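Local coordinates for polyisoprenyl-teichoic acid--peptidoglycan teichoic acid transferase TagV (Bacillus subtilis, PDB 6UF3), which belongs to the LytR-CpsA-Psr family and folds as a single alpha/beta chain in which helices surround a mixed beta-sheet, at residues A[34-40]-A[210-214]; A[46-50]-A[237-241]; A[184-189]-A[201-205]. All blocks are in the same frame, centred on the assembly; numbering follows the deposited sequence.

How the interactions relate
Interactions 1 and 2 are long-range contacts, their segments 170 and 187 residues apart, whereas interaction 3 joins neighbouring helices. The segments run in the order 34-40, 46-50, 184-189, 201-205, 210-214 and 237-241. Interactions 1 and 2 therefore interlock along the chain, while both segments of interaction 3 fall between the two halves of each. Interactions 1 and 3 share helix 201-210, and their centres lie about 17 Å apart. Interaction 2 lies across the chain's centre from both, its centre about 32 Å from that of interaction 1 and 35 Å from that of interaction 3. Strand 39-44 starts in the hairpin of interaction 1, and the chain after it leads into the loop of interaction 2.

Interaction 1: residues A[34-40]-A[210-214]; sequences DPKNKTM and IYSGF
A beta hairpin with a G1 beta bulge, joining strands 25-34 and 39-44 of the central sheet, offers a hollow that the chain leaving helix 201-210 fills. Asp34 and Thr39 pair through Asp34 N to Thr39 O (3.0 Å) and Thr39 N to Asp34 O (3.1 Å), and Lys38, at phi/psi 54/46, forms the bulge. Tyr211, the first residue beyond the helix, opens a type II turn to Phe214, with Gly213 at 88/-5. Pro35 lies nearest Ile210 (CA-CA 6.7 Å) and Lys38 nearest Tyr211 (6.2 Å). The Tyr211 ring (chi1 m) is the main bump: it lies against the hairpin, its edge turned to Thr39 O, to which Tyr211 OH donates at 2.7 Å, with Lys38 C 3.5 Å from Tyr211 CE1. Met40 CE covers one face of the Tyr211 ring in a CH-pi contact, 3.8 Å from the centroid and 17° off the normal, and touches Phe214 CE2 at 3.8 Å; Met40 SD makes oblique Met-aromatic contacts with both rings. Ile210 packs on the turn, CD1 4.1 Å from Pro35 CB. Lys38 curls round to the helix end, where Lys38 NZ donates to Ile210 O at 2.7 Å.

Interaction 2: residues A[46-50]-A[237-241]; sequences PRDTR and YYFEP
Residues 46-50 make a type I turn from Pro46 to Thr49, held by Thr49 N (3.1 Å) and Thr49 OG1 (2.7 Å) to Pro46 O, then run in the same direction as strand 236-241. The register sets Asp48 by Tyr238, Thr49 by Phe239 (CA-CA 4.5 Å) and Arg50 by Glu240. Tyr237 (chi1 t) turns its ring edge to Asp48, with CE2 3.5 Å from Asp48 OD2; Lys63 forms a salt bridge with Asp48, and Asp228 binds the tyrosine hydroxyl. Arg50 CD lies over one face of the Tyr238 ring (chi1 m), and Arg50 CB comes within 3.9 Å of Tyr238 CD2. Phe239 makes the backbone bridge: its N donates to Asp48 O and its O accepts from Arg50 N, both at 2.9 Å, with a CA-H...O contact from Thr49 CA to Phe239 O (3.3 Å). Its ring (chi1 t) reaches Pro46, CD2 3.7 Å from Pro46 CG. Glu240 is folded back by chi2 p, and its OE1 accepts a hydrogen bond from Arg50 NH1 at 3.0 Å as part of a salt bridge; a water hydrogen-bonds to Arg50 O (3.1 Å) and weakly to Glu240 OE2 (2.8 Å). Pro241 CD lies 3.9 Å from Thr49 CG2. Tyr238 and Glu240 pair with strand 226-231, so Phe239 offers the other edge, where a single parallel bridge docks the loop on a beta hairpin.

Interaction 3: residues A[184-189]-A[201-205]; sequences IDKIAE and ITEGL
Leu205 (chi1 m, chi2 t) reaches across from its helix to lie over a triangle of residues on helix 181-191: its CD2 is 3.7 Å from Ile184 CG2 and 4.4 Å from Ala188 CB, while its CD1 approaches Asp185 OD2 at 3.5 Å. One turn earlier on the same side of helix 201-210, Ile201 (chi1 and chi2 both m) extends its CD1 to 3.6 Å from Ala188 O and 3.9 Å from Glu189 CA. Ile201 CG2 rests 4.0 Å from Asp185 OD1, so Asp185, with chi1 t, borders both apolar side chains. These are two consecutive helices packed against each other, connected by a linker that includes the short edge strand 196-197 of the central sheet. Their N-to-C directions diverge by 128°, obliquely antiparallel, and the segment axes come within 10.2 Å. The register matches Asp185 with Leu205 (CA-CA 6.6 Å) and Glu189 with Ile201 (6.7 Å), so each partner steps by four residues. Both backbones remain helical, with Ala188 N to Ile184 O at 2.8 Å and Leu205 N to Ile201 O at 2.9 Å. No hydrogen bond crosses the interface, which buries only 249 Å² in total and works through van der Waals contact near the surface. Just past the first segment, Ser192 hydrogen-bonds through its hydroxyl to Ala188 O and also touches the Ile201 side chain.

Interaction 1: residues A[34-40]-A[210-214]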
ATOM      1  N   ASP A  34     -13.851   8.190   3.721  1.00 19.67           N
ATOM      2  CA  ASP A  34     -15.131   8.888   3.738  1.00 22.33           C
ATOM      3  C   ASP A  34     -14.886  10.145   4.563  1.00 25.09           C
ATOM      4  O   ASP A  34     -15.018  10.126   5.805  1.00 26.44           O
ATOM      5  CB  ASP A  34     -16.235   8.009   4.324  1.00 23.92           C
ATOM      6  CG  ASP A  34     -17.601   8.661   4.262  1.00 26.23           C
ATOM      7  OD1 ASP A  34     -17.709   9.809   3.778  1.00 32.03           O
ATOM      8  OD2 ASP A  34     -18.575   8.024   4.716  1.00 30.14           O
ATOM      9  N   PRO A  35     -14.457  11.243   3.920  1.00 23.94           N
ATOM     10  CA  PRO A  35     -14.061  12.434   4.690  1.00 27.11           C
ATOM     11  C   PRO A  35     -15.205  13.106   5.414  1.00 29.88           C
ATOM     12  O   PRO A  35     -14.987  13.692   6.486  1.00 27.46           O
ATOM     13  CB  PRO A  35     -13.456  13.361   3.623  1.00 25.74           C
ATOM     14  CG  PRO A  35     -12.993  12.445   2.537  1.00 24.57           C
ATOM     15  CD  PRO A  35     -14.026  11.329   2.510  1.00 21.18           C
ATOM     16  N   LYS A  36     -16.419  13.058   4.862  1.00 27.13           N
ATOM     17  CA  LYS A  36     -17.551  13.663   5.556  1.00 34.64           C
ATOM     18  C   LYS A  36     -17.752  13.047   6.933  1.00 33.51           C
ATOM     19  O   LYS A  36     -18.211  13.729   7.852  1.00 32.83           O
ATOM     20  CB  LYS A  36     -18.822  13.523   4.716  1.00 46.77           C
ATOM     21  CG  LYS A  36     -19.054  14.688   3.764  1.00 61.36           C
ATOM     22  CD  LYS A  36     -19.912  14.277   2.576  1.00 67.39           C
ATOM     23  CE  LYS A  36     -19.914  15.344   1.491  1.00 71.38           C
ATOM     24  NZ  LYS A  36     -20.087  14.747   0.132  1.00 74.29           N
ATOM     25  N   ASN A  37     -17.399  11.772   7.094  1.00 31.01           N
ATOM     26  CA  ASN A  37     -17.554  11.047   8.347  1.00 33.30           C
ATOM     27  C   ASN A  37     -16.231  10.746   9.034  1.00 29.76           C
ATOM     28  O   ASN A  37     -16.225  10.055  10.057  1.00 32.00           O
ATOM     29  CB  ASN A  37     -18.309   9.734   8.097  1.00 34.92           C
ATOM     30  CG  ASN A  37     -19.762   9.964   7.753  1.00 39.81           C
ATOM     31  OD1 ASN A  37     -20.454  10.713   8.440  1.00 39.23           O
ATOM     32  ND2 ASN A  37     -20.233   9.329   6.689  1.00 41.86           N
ATOM     33  N   LYS A  38     -15.111  11.218   8.482  1.00 27.09           N
ATOM     34  CA  LYS A  38     -13.778  10.997   9.045  1.00 26.92           C
ATOM     35  C   LYS A  38     -13.495   9.511   9.259  1.00 26.37           C
ATOM     36  O   LYS A  38     -12.995   9.105  10.311  1.00 28.71           O
ATOM     37  CB  LYS A  38     -13.597  11.773  10.359  1.00 26.84           C
ATOM     38  CG  LYS A  38     -13.654  13.271  10.212  1.00 33.15           C
ATOM     39  CD  LYS A  38     -13.813  13.934  11.574  1.00 43.62           C
ATOM     40  CE  LYS A  38     -12.894  15.130  11.740  1.00 58.31           C
ATOM     41  NZ  LYS A  38     -12.972  16.075  10.585  1.00 60.58           N
ATOM     42  N   THR A  39     -13.802   8.687   8.249  1.00 24.09           N
ATOM     43  CA  THR A  39     -13.532   7.259   8.381  1.00 22.84           C
ATOM     44  C   THR A  39     -12.603   6.780   7.272  1.00 22.72           C
ATOM     45  O   THR A  39     -12.468   7.428   6.228  1.00 22.65           O
ATOM     46  CB  THR A  39     -14.821   6.421   8.366  1.00 24.83           C
ATOM     47  OG1 THR A  39     -15.544   6.660   7.154  1.00 26.03           O
ATOM     48  CG2 THR A  39     -15.706   6.785   9.569  1.00 24.35           C
ATOM     49  N   MET A  40     -11.962   5.634   7.534  1.00 22.64           N
ATOM     50  CA  MET A  40     -11.034   4.981   6.609  1.00 19.70           C
ATOM     51  C   MET A  40     -11.167   3.466   6.678  1.00 19.53           C
ATOM     52  O   MET A  40     -11.425   2.893   7.736  1.00 21.03           O
ATOM     53  CB  MET A  40      -9.562   5.295   6.922  1.00 28.07           C
ATOM     54  CG  MET A  40      -9.094   6.701   6.666  1.00 27.68           C
ATOM     55  SD  MET A  40      -7.280   6.719   6.699  1.00 23.66           S
ATOM     56  CE  MET A  40      -7.010   8.430   7.174  1.00 26.97           C
ATOM     57  N   ILE A 210      -8.632  17.282   7.740  1.00 26.41           N
ATOM     58  CA  ILE A 210      -9.874  16.559   7.997  1.00 26.19           C
ATOM     59  C   ILE A 210      -9.650  15.449   9.012  1.00 24.64           C
ATOM     60  O   ILE A 210     -10.472  15.231   9.911  1.00 29.28           O
ATOM     61  CB  ILE A 210     -10.438  16.002   6.678  1.00 28.75           C
ATOM     62  CG1 ILE A 210     -10.962  17.138   5.796  1.00 32.45           C
ATOM     63  CG2 ILE A 210     -11.541  14.978   6.953  1.00 34.30           C
ATOM     64  CD1 ILE A 210     -11.154  16.722   4.343  1.00 33.47           C
ATOM     65  N   TYR A 211      -8.546  14.720   8.881  1.00 26.28           N
ATOM     66  CA  TYR A 211      -8.245  13.598   9.756  1.00 25.41           C
ATOM     67  C   TYR A 211      -7.352  14.005  10.924  1.00 26.76           C
ATOM     68  O   TYR A 211      -6.716  13.148  11.542  1.00 27.68           O
ATOM     69  CB  TYR A 211      -7.621  12.467   8.933  1.00 25.44           C
ATOM     70  CG  TYR A 211      -8.664  11.796   8.064  1.00 22.18           C
ATOM     71  CD1 TYR A 211      -9.456  10.779   8.571  1.00 23.11           C
ATOM     72  CD2 TYR A 211      -8.875  12.200   6.744  1.00 24.04           C
ATOM     73  CE1 TYR A 211     -10.430  10.166   7.792  1.00 22.19           C
ATOM     74  CE2 TYR A 211      -9.843  11.586   5.948  1.00 23.62           C
ATOM     75  CZ  TYR A 211     -10.612  10.568   6.483  1.00 23.27           C
ATOM     76  OH  TYR A 211     -11.588   9.943   5.734  1.00 20.50           O
ATOM     77  N   SER A 212      -7.269  15.300  11.217  1.00 27.77           N
ATOM     78  CA  SER A 212      -6.543  15.734  12.398  1.00 26.65           C
ATOM     79  C   SER A 212      -7.168  15.100  13.633  1.00 28.54           C
ATOM     80  O   SER A 212      -8.377  15.196  13.847  1.00 32.93           O
ATOM     81  CB  SER A 212      -6.572  17.256  12.514  1.00 30.08           C
ATOM     82  OG  SER A 212      -5.916  17.675  13.696  1.00 36.23           O
ATOM     83  N   GLY A 213      -6.343  14.427  14.431  1.00 32.03           N
ATOM     84  CA  GLY A 213      -6.826  13.736  15.609  1.00 30.38           C
ATOM     85  C   GLY A 213      -7.282  12.317  15.356  1.00 29.69           C
ATOM     86  O   GLY A 213      -7.621  11.610  16.308  1.00 34.00           O
ATOM     87  N   PHE A 214      -7.304  11.878  14.101  1.00 25.01           N
ATOM     88  CA  PHE A 214      -7.593  10.496  13.779  1.00 27.24           C
ATOM     89  C   PHE A 214      -6.461   9.606  14.293  1.00 26.09           C
ATOM     90  O   PHE A 214      -5.404  10.082  14.720  1.00 31.64           O
ATOM     91  CB  PHE A 214      -7.785  10.384  12.268  1.00 23.58           C
ATOM     92  CG  PHE A 214      -8.245   9.038  11.770  1.00 22.89           C
ATOM     93  CD1 PHE A 214      -9.551   8.617  11.926  1.00 24.42           C
ATOM     94  CD2 PHE A 214      -7.363   8.230  11.069  1.00 22.11           C
ATOM     95  CE1 PHE A 214      -9.958   7.376  11.424  1.00 26.41           C
ATOM     96  CE2 PHE A 214      -7.763   7.000  10.565  1.00 23.27           C
ATOM     97  CZ  PHE A 214      -9.056   6.580  10.734  1.00 26.82           C
TER

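Interaction 2: residues A[46-50]-A[237-241]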
ATOM      1  N   PRO A  46      -2.061  -9.419  -1.475  1.00 20.00           N
ATOM      2  CA  PRO A  46      -0.818 -10.201  -1.572  1.00 17.53           C
ATOM      3  C   PRO A  46      -0.263 -10.179  -2.988  1.00 19.79           C
ATOM      4  O   PRO A  46      -1.020 -10.195  -3.960  1.00 19.64           O
ATOM      5  CB  PRO A  46      -1.259 -11.614  -1.165  1.00 24.79           C
ATOM      6  CG  PRO A  46      -2.450 -11.387  -0.273  1.00 24.49           C
ATOM      7  CD  PRO A  46      -3.148 -10.174  -0.817  1.00 21.60           C
ATOM      8  N   ARG A  47       1.071 -10.130  -3.087  1.00 23.12           N
ATOM      9  CA  ARG A  47       1.728  -9.956  -4.385  1.00 22.71           C
ATOM     10  C   ARG A  47       1.452 -11.122  -5.324  1.00 22.08           C
ATOM     11  O   ARG A  47       1.490 -10.955  -6.551  1.00 19.90           O
ATOM     12  CB  ARG A  47       3.237  -9.790  -4.196  1.00 26.47           C
ATOM     13  N   ASP A  48       1.178 -12.304  -4.774  1.00 21.07           N
ATOM     14  CA  ASP A  48       0.944 -13.505  -5.570  1.00 20.92           C
ATOM     15  C   ASP A  48      -0.532 -13.762  -5.844  1.00 20.99           C
ATOM     16  O   ASP A  48      -0.870 -14.843  -6.331  1.00 23.10           O
ATOM     17  CB  ASP A  48       1.553 -14.725  -4.881  1.00 25.45           C
ATOM     18  CG  ASP A  48       3.046 -14.581  -4.648  1.00 33.74           C
ATOM     19  OD1 ASP A  48       3.793 -14.533  -5.642  1.00 32.77           O
ATOM     20  OD2 ASP A  48       3.473 -14.510  -3.473  1.00 32.85           O
ATOM     21  N   THR A  49      -1.415 -12.801  -5.564  1.00 22.15           N
ATOM     22  CA  THR A  49      -2.840 -13.032  -5.778  1.00 22.92           C
ATOM     23  C   THR A  49      -3.126 -13.320  -7.250  1.00 21.86           C
ATOM     24  O   THR A  49      -2.758 -12.544  -8.138  1.00 20.30           O
ATOM     25  CB  THR A  49      -3.666 -11.834  -5.304  1.00 22.90           C
ATOM     26  OG1 THR A  49      -3.340 -11.542  -3.945  1.00 20.53           O
ATOM     27  CG2 THR A  49      -5.159 -12.161  -5.372  1.00 22.35           C
ATOM     28  N   ARG A  50      -3.783 -14.451  -7.500  1.00 21.57           N
ATOM     29  CA  ARG A  50      -4.082 -14.913  -8.855  1.00 22.09           C
ATOM     30  C   ARG A  50      -5.291 -14.154  -9.403  1.00 29.24           C
ATOM     31  O   ARG A  50      -6.410 -14.298  -8.897  1.00 26.33           O
ATOM     32  CB  ARG A  50      -4.321 -16.419  -8.841  1.00 21.75           C
ATOM     33  CG  ARG A  50      -4.530 -17.059 -10.220  1.00 23.19           C
ATOM     34  CD  ARG A  50      -4.356 -18.565 -10.105  1.00 25.60           C
ATOM     35  NE  ARG A  50      -4.778 -19.298 -11.307  1.00 27.35           N
ATOM     36  CZ  ARG A  50      -5.961 -19.887 -11.445  1.00 31.90           C
ATOM     37  NH1 ARG A  50      -6.852 -19.840 -10.462  1.00 32.61           N
ATOM     38  NH2 ARG A  50      -6.262 -20.534 -12.565  1.00 30.24           N
ATOM     39  N   TYR A 237       3.874 -20.857  -7.071  1.00 28.03           N
ATOM     40  CA  TYR A 237       3.007 -20.459  -5.970  1.00 30.95           C
ATOM     41  C   TYR A 237       2.082 -19.321  -6.382  1.00 31.30           C
ATOM     42  O   TYR A 237       2.533 -18.296  -6.906  1.00 31.21           O
ATOM     43  CB  TYR A 237       3.820 -20.030  -4.744  1.00 31.09           C
ATOM     44  CG  TYR A 237       2.936 -19.442  -3.664  1.00 29.34           C
ATOM     45  CD1 TYR A 237       2.243 -20.269  -2.791  1.00 34.22           C
ATOM     46  CD2 TYR A 237       2.774 -18.063  -3.533  1.00 29.65           C
ATOM     47  CE1 TYR A 237       1.423 -19.755  -1.818  1.00 36.06           C
ATOM     48  CE2 TYR A 237       1.939 -17.533  -2.556  1.00 25.59           C
ATOM     49  CZ  TYR A 237       1.266 -18.391  -1.702  1.00 32.20           C
ATOM     50  OH  TYR A 237       0.435 -17.889  -0.721  1.00 36.89           O
ATOM     51  N   TYR A 238       0.794 -19.489  -6.092  1.00 24.16           N
ATOM     52  CA  TYR A 238      -0.203 -18.440  -6.213  1.00 24.45           C
ATOM     53  C   TYR A 238      -0.996 -18.341  -4.918  1.00 22.09           C
ATOM     54  O   TYR A 238      -1.135 -19.316  -4.179  1.00 24.04           O
ATOM     55  CB  TYR A 238      -1.185 -18.715  -7.341  1.00 24.67           C
ATOM     56  CG  TYR A 238      -0.577 -18.657  -8.711  1.00 22.01           C
ATOM     57  CD1 TYR A 238       0.008 -19.780  -9.280  1.00 23.51           C
ATOM     58  CD2 TYR A 238      -0.599 -17.476  -9.443  1.00 23.09           C
ATOM     59  CE1 TYR A 238       0.560 -19.727 -10.545  1.00 28.79           C
ATOM     60  CE2 TYR A 238      -0.047 -17.413 -10.703  1.00 26.30           C
ATOM     61  CZ  TYR A 238       0.529 -18.537 -11.246  1.00 28.98           C
ATOM     62  OH  TYR A 238       1.076 -18.472 -12.506  1.00 32.69           O
ATOM     63  N   PHE A 239      -1.535 -17.157  -4.663  1.00 24.16           N
ATOM     64  CA  PHE A 239      -2.536 -16.977  -3.618  1.00 23.07           C
ATOM     65  C   PHE A 239      -3.898 -16.882  -4.286  1.00 22.19           C
ATOM     66  O   PHE A 239      -4.186 -15.903  -4.985  1.00 23.80           O
ATOM     67  CB  PHE A 239      -2.251 -15.733  -2.784  1.00 22.29           C
ATOM     68  CG  PHE A 239      -3.172 -15.579  -1.605  1.00 23.84           C
ATOM     69  CD1 PHE A 239      -3.173 -16.514  -0.588  1.00 29.20           C
ATOM     70  CD2 PHE A 239      -4.024 -14.491  -1.511  1.00 27.45           C
ATOM     71  CE1 PHE A 239      -4.015 -16.380   0.509  1.00 33.62           C
ATOM     72  CE2 PHE A 239      -4.873 -14.345  -0.403  1.00 27.47           C
ATOM     73  CZ  PHE A 239      -4.859 -15.287   0.601  1.00 29.34           C
ATOM     74  N   GLU A 240      -4.738 -17.899  -4.089  1.00 21.51           N
ATOM     75  CA  GLU A 240      -6.038 -17.920  -4.737  1.00 21.52           C
ATOM     76  C   GLU A 240      -7.062 -17.254  -3.831  1.00 22.69           C
ATOM     77  O   GLU A 240      -7.296 -17.746  -2.718  1.00 27.35           O
ATOM     78  CB  GLU A 240      -6.461 -19.346  -5.058  1.00 25.64           C
ATOM     79  CG  GLU A 240      -7.838 -19.454  -5.687  1.00 29.41           C
ATOM     80  CD  GLU A 240      -7.913 -18.936  -7.110  1.00 33.82           C
ATOM     81  OE1 GLU A 240      -6.856 -18.647  -7.722  1.00 29.97           O
ATOM     82  OE2 GLU A 240      -9.051 -18.819  -7.612  1.00 31.61           O
ATOM     83  N   PRO A 241      -7.686 -16.156  -4.256  1.00 20.92           N
ATOM     84  CA  PRO A 241      -8.637 -15.451  -3.388  1.00 23.35           C
ATOM     85  C   PRO A 241      -9.926 -16.232  -3.205  1.00 27.47           C
ATOM     86  O   PRO A 241     -10.472 -16.805  -4.151  1.00 27.38           O
ATOM     87  CB  PRO A 241      -8.892 -14.134  -4.131  1.00 21.53           C
ATOM     88  CG  PRO A 241      -8.534 -14.459  -5.603  1.00 25.32           C
ATOM     89  CD  PRO A 241      -7.395 -15.413  -5.495  1.00 21.03           C
TER
HETATM   90  O   HOH W   1      -8.265 -16.722  -9.289  1.00 38.27           O

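Interaction 3: residues A[184-189]-A[201-205]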
ATOM      1  N   ILE A 184       3.365  21.430   8.499  1.00 58.30           N
ATOM      2  CA  ILE A 184       2.842  20.303   7.733  1.00 49.47           C
ATOM      3  C   ILE A 184       2.980  20.565   6.241  1.00 44.23           C
ATOM      4  O   ILE A 184       3.333  19.665   5.474  1.00 44.20           O
ATOM      5  CB  ILE A 184       1.379  20.013   8.123  1.00 51.82           C
ATOM      6  CG1 ILE A 184       1.298  19.468   9.550  1.00 51.46           C
ATOM      7  CG2 ILE A 184       0.743  19.025   7.148  1.00 47.91           C
ATOM      8  CD1 ILE A 184       0.004  19.816  10.255  1.00 52.20           C
ATOM      9  N   ASP A 185       2.707  21.801   5.808  1.00 47.06           N
ATOM     10  CA  ASP A 185       2.853  22.153   4.397  1.00 53.69           C
ATOM     11  C   ASP A 185       4.268  21.879   3.910  1.00 53.72           C
ATOM     12  O   ASP A 185       4.470  21.234   2.871  1.00 52.88           O
ATOM     13  CB  ASP A 185       2.482  23.625   4.179  1.00 59.90           C
ATOM     14  CG  ASP A 185       2.349  23.998   2.698  1.00 67.19           C
ATOM     15  OD1 ASP A 185       3.001  23.368   1.838  1.00 67.27           O
ATOM     16  OD2 ASP A 185       1.586  24.943   2.394  1.00 71.47           O
ATOM     17  N   LYS A 186       5.267  22.357   4.651  1.00 57.03           N
ATOM     18  CA  LYS A 186       6.633  22.192   4.155  1.00 60.14           C
ATOM     19  C   LYS A 186       7.095  20.735   4.249  1.00 57.73           C
ATOM     20  O   LYS A 186       7.780  20.236   3.345  1.00 60.12           O
ATOM     21  CB  LYS A 186       7.590  23.127   4.887  1.00 61.69           C
ATOM     22  CG  LYS A 186       7.266  24.602   4.643  1.00 65.67           C
ATOM     23  CD  LYS A 186       8.398  25.319   3.916  1.00 70.22           C
ATOM     24  CE  LYS A 186       8.877  24.523   2.702  1.00 68.65           C
ATOM     25  NZ  LYS A 186       9.850  25.298   1.871  1.00 72.89           N
ATOM     26  N   ILE A 187       6.710  20.022   5.310  1.00 56.40           N
ATOM     27  CA  ILE A 187       7.078  18.611   5.419  1.00 53.78           C
ATOM     28  C   ILE A 187       6.423  17.803   4.305  1.00 52.05           C
ATOM     29  O   ILE A 187       7.023  16.874   3.761  1.00 51.46           O
ATOM     30  CB  ILE A 187       6.712  18.061   6.813  1.00 54.01           C
ATOM     31  CG1 ILE A 187       7.415  18.859   7.910  1.00 57.74           C
ATOM     32  CG2 ILE A 187       7.075  16.591   6.916  1.00 50.65           C
ATOM     33  CD1 ILE A 187       8.807  18.378   8.245  1.00 57.90           C
ATOM     34  N   ALA A 188       5.185  18.149   3.938  1.00 51.80           N
ATOM     35  CA  ALA A 188       4.486  17.419   2.885  1.00 45.19           C
ATOM     36  C   ALA A 188       5.061  17.735   1.513  1.00 45.71           C
ATOM     37  O   ALA A 188       5.104  16.864   0.636  1.00 43.18           O
ATOM     38  CB  ALA A 188       2.995  17.746   2.928  1.00 46.54           C
ATOM     39  N   GLU A 189       5.485  18.982   1.299  1.00 48.38           N
ATOM     40  CA  GLU A 189       6.182  19.309   0.060  1.00 52.80           C
ATOM     41  C   GLU A 189       7.472  18.507  -0.060  1.00 52.26           C
ATOM     42  O   GLU A 189       7.732  17.878  -1.091  1.00 52.14           O
ATOM     43  CB  GLU A 189       6.474  20.809  -0.006  1.00 60.49           C
ATOM     44  CG  GLU A 189       5.247  21.671  -0.243  1.00 67.03           C
ATOM     45  CD  GLU A 189       5.594  23.040  -0.796  1.00 71.75           C
ATOM     46  OE1 GLU A 189       4.704  23.688  -1.386  1.00 74.05           O
ATOM     47  OE2 GLU A 189       6.758  23.464  -0.640  1.00 74.52           O
ATOM     48  N   ILE A 201      -0.549  18.803  -3.401  1.00 27.67           N
ATOM     49  CA  ILE A 201      -0.176  19.259  -2.065  1.00 28.01           C
ATOM     50  C   ILE A 201      -1.396  19.792  -1.322  1.00 27.06           C
ATOM     51  O   ILE A 201      -1.622  19.458  -0.152  1.00 29.43           O
ATOM     52  CB  ILE A 201       0.943  20.309  -2.160  1.00 33.56           C
ATOM     53  CG1 ILE A 201       2.268  19.633  -2.515  1.00 37.36           C
ATOM     54  CG2 ILE A 201       1.044  21.101  -0.863  1.00 35.82           C
ATOM     55  CD1 ILE A 201       2.730  18.602  -1.501  1.00 39.42           C
ATOM     56  N   THR A 202      -2.216  20.599  -2.001  1.00 26.34           N
ATOM     57  CA  THR A 202      -3.407  21.159  -1.369  1.00 30.92           C
ATOM     58  C   THR A 202      -4.370  20.064  -0.929  1.00 29.19           C
ATOM     59  O   THR A 202      -4.983  20.159   0.140  1.00 28.45           O
ATOM     60  CB  THR A 202      -4.105  22.129  -2.321  1.00 35.93           C
ATOM     61  OG1 THR A 202      -4.272  21.500  -3.599  1.00 43.76           O
ATOM     62  CG2 THR A 202      -3.282  23.387  -2.494  1.00 40.99           C
ATOM     63  N   GLU A 203      -4.508  19.004  -1.730  1.00 27.50           N
ATOM     64  CA  GLU A 203      -5.372  17.899  -1.329  1.00 24.37           C
ATOM     65  C   GLU A 203      -4.826  17.197  -0.098  1.00 24.59           C
ATOM     66  O   GLU A 203      -5.589  16.810   0.798  1.00 24.02           O
ATOM     67  CB  GLU A 203      -5.519  16.903  -2.475  1.00 24.11           C
ATOM     68  CG  GLU A 203      -6.250  17.452  -3.667  1.00 31.21           C
ATOM     69  CD  GLU A 203      -6.249  16.458  -4.815  1.00 35.54           C
ATOM     70  OE1 GLU A 203      -5.209  15.796  -5.010  1.00 31.94           O
ATOM     71  OE2 GLU A 203      -7.285  16.334  -5.498  1.00 35.30           O
ATOM     72  N   GLY A 204      -3.508  17.014  -0.039  1.00 23.47           N
ATOM     73  CA  GLY A 204      -2.914  16.370   1.121  1.00 27.43           C
ATOM     74  C   GLY A 204      -3.067  17.199   2.384  1.00 30.00           C
ATOM     75  O   GLY A 204      -3.338  16.660   3.460  1.00 26.17           O
ATOM     76  N   LEU A 205      -2.894  18.519   2.272  1.00 27.96           N
ATOM     77  CA  LEU A 205      -3.106  19.392   3.424  1.00 25.37           C
ATOM     78  C   LEU A 205      -4.559  19.363   3.872  1.00 27.58           C
ATOM     79  O   LEU A 205      -4.849  19.324   5.079  1.00 28.14           O
ATOM     80  CB  LEU A 205      -2.669  20.821   3.090  1.00 23.95           C
ATOM     81  CG  LEU A 205      -1.184  20.920   2.758  1.00 29.28           C
ATOM     82  CD1 LEU A 205      -0.795  22.347   2.426  1.00 36.52           C
ATOM     83  CD2 LEU A 205      -0.345  20.386   3.896  1.00 35.45           C
TER